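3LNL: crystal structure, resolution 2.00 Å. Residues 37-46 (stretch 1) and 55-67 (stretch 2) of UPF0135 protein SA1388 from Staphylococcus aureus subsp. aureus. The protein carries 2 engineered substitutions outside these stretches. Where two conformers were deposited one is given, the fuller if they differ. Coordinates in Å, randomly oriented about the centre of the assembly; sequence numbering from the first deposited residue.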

# COMPACT_ATOMS: atom_id res chain seq x y z
N ASP B 37 -0.40 -31.88 24.79
CA ASP B 37 -0.85 -32.98 25.59
C ASP B 37 0.30 -33.67 26.33
O ASP B 37 0.06 -34.47 27.24
N VAL B 38 1.53 -33.37 25.94
CA VAL B 38 2.69 -34.10 26.42
C VAL B 38 3.13 -33.64 27.80
O VAL B 38 3.12 -32.47 28.09
N GLU B 39 3.53 -34.58 28.64
CA GLU B 39 4.00 -34.29 30.00
C GLU B 39 5.42 -33.67 29.97
O GLU B 39 6.27 -34.18 29.26
N VAL B 40 5.65 -32.57 30.69
CA VAL B 40 6.93 -31.88 30.73
C VAL B 40 7.91 -32.62 31.63
O VAL B 40 7.60 -32.87 32.80
N THR B 41 9.07 -33.00 31.11
CA THR B 41 10.04 -33.74 31.91
C THR B 41 11.12 -32.85 32.48
O THR B 41 11.79 -33.22 33.43
N GLY B 42 11.26 -31.65 31.92
CA GLY B 42 12.26 -30.72 32.37
C GLY B 42 12.27 -29.57 31.40
O GLY B 42 11.86 -29.74 30.25
N VAL B 43 12.76 -28.40 31.86
CA VAL B 43 12.80 -27.19 31.04
C VAL B 43 14.23 -26.58 30.94
O VAL B 43 14.88 -26.32 31.95
N LEU B 44 14.67 -26.35 29.69
CA LEU B 44 15.90 -25.72 29.35
C LEU B 44 15.61 -24.40 28.73
O LEU B 44 14.91 -24.34 27.69
N THR B 45 16.13 -23.33 29.33
CA THR B 45 16.02 -21.98 28.73
C THR B 45 17.20 -21.63 27.79
O THR B 45 18.32 -22.09 27.99
N ALA B 46 16.90 -20.85 26.74
CA ALA B 46 17.84 -20.60 25.68
C ALA B 46 17.56 -19.21 25.08
O ALA B 46 16.42 -18.73 25.18
N ASN B 55 20.65 -30.81 21.50
CA ASN B 55 21.46 -31.93 21.95
C ASN B 55 21.61 -31.89 23.43
O ASN B 55 21.62 -32.93 24.08
N GLU B 56 21.77 -30.69 23.97
CA GLU B 56 21.87 -30.50 25.43
C GLU B 56 20.55 -30.92 26.16
O GLU B 56 20.59 -31.59 27.19
N ALA B 57 19.41 -30.56 25.60
CA ALA B 57 18.11 -31.00 26.19
C ALA B 57 18.00 -32.51 26.19
O ALA B 57 17.64 -33.10 27.21
N ILE B 58 18.33 -33.13 25.06
CA ILE B 58 18.28 -34.57 24.95
C ILE B 58 19.18 -35.20 26.01
O ILE B 58 18.80 -36.16 26.68
N GLU B 59 20.38 -34.65 26.13
CA GLU B 59 21.39 -35.24 26.98
C GLU B 59 20.92 -35.16 28.43
O GLU B 59 21.20 -36.06 29.21
N LYS B 60 20.19 -34.10 28.78
CA LYS B 60 19.72 -33.90 30.15
C LYS B 60 18.41 -34.57 30.47
O LYS B 60 17.97 -34.55 31.61
N GLY B 61 17.77 -35.14 29.46
CA GLY B 61 16.45 -35.72 29.65
C GLY B 61 15.33 -34.70 29.77
O GLY B 61 14.28 -35.01 30.30
N TYR B 62 15.53 -33.50 29.25
CA TYR B 62 14.46 -32.50 29.23
C TYR B 62 13.74 -32.48 27.87
O TYR B 62 14.40 -32.48 26.83
N ASN B 63 12.40 -32.39 27.89
CA ASN B 63 11.63 -32.43 26.65
C ASN B 63 11.02 -31.09 26.30
O ASN B 63 10.22 -31.02 25.36
N THR B 64 11.43 -30.03 26.98
CA THR B 64 10.88 -28.70 26.74
C THR B 64 11.99 -27.67 26.73
O THR B 64 12.81 -27.60 27.69
N ILE B 65 12.01 -26.86 25.65
CA ILE B 65 12.94 -25.76 25.51
C ILE B 65 12.09 -24.52 25.41
O ILE B 65 11.14 -24.49 24.62
N ILE B 66 12.43 -23.52 26.23
CA ILE B 66 11.89 -22.18 26.07
C ILE B 66 13.01 -21.23 25.58
O ILE B 66 13.98 -20.96 26.31
N SER B 67 12.87 -20.71 24.36
CA SER B 67 13.84 -19.79 23.82
C SER B 67 13.24 -18.39 23.79
O SER B 67 12.02 -18.23 23.87

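Stretch 1 runs from a loop into strand 43-46, which pairs in parallel with strand 64-67. The helix of stretch 2 lies beside the same sheet. Asp-37 makes no contact with stretch 2.

Val-38 points its CB toward stretch 2, with chi1 t. Its CG1 lies 3.5 Å from Asn-63 ND2. Glu-39 points away, in an extended t, t rotamer, and contributes through its backbone: Asn-63 ND2 donates to Glu-39 O at 2.7 Å. Val-40 points sideways with chi1 t, and its CG1 rests 3.6 Å from Thr-64 OG1.

Thr-41 points toward stretch 2 with chi1 p. Its backbone N donates to Asn-63 OD1 at 2.9 Å, in nearly straight geometry. The amide of Asn-63, chi1 p, therefore bridges two backbone groups of the loop. Its CB points sideways, but the end of the side chain comes nearer. Thr-64 OG1, with chi1 m, also donates to Asn-63 OD1, at 3.0 Å, and so helps to hold the amide in place. Thr-41 OG1 sits close to two backbone atoms, 3.0 Å from Gly-61 O and 2.9 Å from Asn-63 N.

Gly-42 has no side chain, and the space is needed. An ideal CB would lie 2.1 Å from Tyr-62 CD1, a clash. The Tyr-62 ring, chi1 m, has Val-43 N over one face.

From Val-43 onward, side chains alternate between the two faces of the sheet. Val-43, chi1 t, shares a face with Thr-64, Thr-45 and Ile-66. Its CG1 packs 3.7 Å from Ile-66 CD1; Ile-66 is m, t.

Leu-44 lies on the other face, with Ile-65, Ala-46 and Ser-67. It has the largest area covered by stretch 2. Its t, p rotamer places CD2 3.9 Å from Ala-57 CB and 3.7 Å from Glu-56 OE2. The carboxylate oxygens of Glu-56 are hydrogen-bonded elsewhere in the structure. Leu-44 CB also lies 4.3 Å from Tyr-62 CD2 and 4.4 Å from Ile-65 CG1. Leu-44 thus fills space between the sheet and the helix. Its backbone is paired as well: Leu-44 N donates to Thr-64 O, and Ile-66 N to Leu-44 O, both at 3.0 Å.

Thr-45, chi1 p, has little area covered by stretch 2. Its OG1 is hydrogen-bonded elsewhere in the structure. Ala-46 CB lies 4.2 Å from Ile-65 CG2 (Ile-65 is m, t) and 4.3 Å from Ser-67 CB. Ala-46 N donates to Ile-66 O at 3.0 Å, continuing the strand pairing.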

# COMPACT_ATOMS: atom_id res chain seq x y z
CB ASP B 37 -1.60 -34.01 24.70
CG ASP B 37 -2.66 -33.36 23.78
OD1 ASP B 37 -3.43 -32.46 24.27
OD2 ASP B 37 -2.68 -33.73 22.56
CB VAL B 38 3.88 -34.05 25.37
CG1 VAL B 38 5.19 -34.36 26.03
CG2 VAL B 38 3.58 -35.09 24.26
CB GLU B 39 3.90 -35.60 30.84
CG GLU B 39 4.48 -35.49 32.19
CD GLU B 39 4.25 -36.69 33.10
OE1 GLU B 39 3.37 -37.57 32.84
OE2 GLU B 39 4.99 -36.67 34.11
CB VAL B 40 6.79 -30.45 31.24
CG1 VAL B 40 8.17 -29.74 31.37
CG2 VAL B 40 5.85 -29.63 30.33
CB THR B 41 10.75 -34.85 31.07
OG1 THR B 41 11.44 -34.23 29.97
CG2 THR B 41 9.77 -35.95 30.60
CB VAL B 43 11.79 -26.09 31.58
CG1 VAL B 43 11.83 -24.75 30.73
CG2 VAL B 43 10.32 -26.68 31.69
CB LEU B 44 16.68 -26.58 28.35
CG LEU B 44 18.13 -26.21 28.04
CD1 LEU B 44 19.01 -26.34 29.32
CD2 LEU B 44 18.60 -27.13 26.88
CB THR B 45 15.87 -20.88 29.80
OG1 THR B 45 17.12 -20.73 30.53
CG2 THR B 45 14.69 -21.21 30.76
CB ALA B 46 17.71 -21.68 24.62
CB ASN B 55 22.84 -31.92 21.29
CG ASN B 55 22.78 -32.31 19.81
OD1 ASN B 55 21.88 -33.01 19.39
ND2 ASN B 55 23.80 -31.93 19.05
CB GLU B 56 22.26 -29.03 25.72
CG GLU B 56 22.32 -28.60 27.22
CD GLU B 56 22.50 -27.09 27.36
OE1 GLU B 56 22.97 -26.70 28.40
OE2 GLU B 56 22.18 -26.28 26.43
CB ALA B 57 16.93 -30.38 25.45
CB ILE B 58 18.69 -35.04 23.56
CG1 ILE B 58 17.63 -34.60 22.53
CG2 ILE B 58 18.97 -36.60 23.52
CD1 ILE B 58 18.08 -34.69 21.04
CB GLU B 59 22.75 -34.53 26.76
CG GLU B 59 23.88 -35.17 27.45
CD GLU B 59 23.90 -34.88 28.94
OE1 GLU B 59 23.58 -33.72 29.34
OE2 GLU B 59 24.27 -35.80 29.72
CB LYS B 60 19.60 -32.40 30.47
CG LYS B 60 20.92 -31.70 30.54
CD LYS B 60 20.74 -30.23 30.73
CE LYS B 60 22.05 -29.49 30.91
NZ LYS B 60 22.63 -29.98 32.17
CB TYR B 62 15.02 -31.11 29.52
CG TYR B 62 15.69 -30.94 30.88
CD1 TYR B 62 15.60 -31.90 31.88
CD2 TYR B 62 16.39 -29.79 31.15
CE1 TYR B 62 16.20 -31.71 33.15
CE2 TYR B 62 17.02 -29.60 32.38
CZ TYR B 62 16.91 -30.55 33.37
OH TYR B 62 17.56 -30.28 34.55
CB ASN B 63 10.57 -33.54 26.68
CG ASN B 63 9.40 -33.20 27.57
OD1 ASN B 63 9.51 -32.26 28.35
ND2 ASN B 63 8.30 -33.95 27.48
CB THR B 64 9.83 -28.33 27.80
OG1 THR B 64 8.84 -29.36 27.82
CG2 THR B 64 9.15 -26.95 27.53
CB ILE B 65 13.89 -25.90 24.28
CG1 ILE B 65 14.72 -27.18 24.45
CG2 ILE B 65 14.81 -24.62 24.06
CD1 ILE B 65 15.53 -27.62 23.21
CB ILE B 66 11.32 -21.62 27.37
CG1 ILE B 66 10.23 -22.51 27.95
CG2 ILE B 66 10.71 -20.17 27.07
CD1 ILE B 66 9.72 -22.07 29.34
CB SER B 67 14.28 -20.22 22.40
OG SER B 67 13.22 -20.01 21.44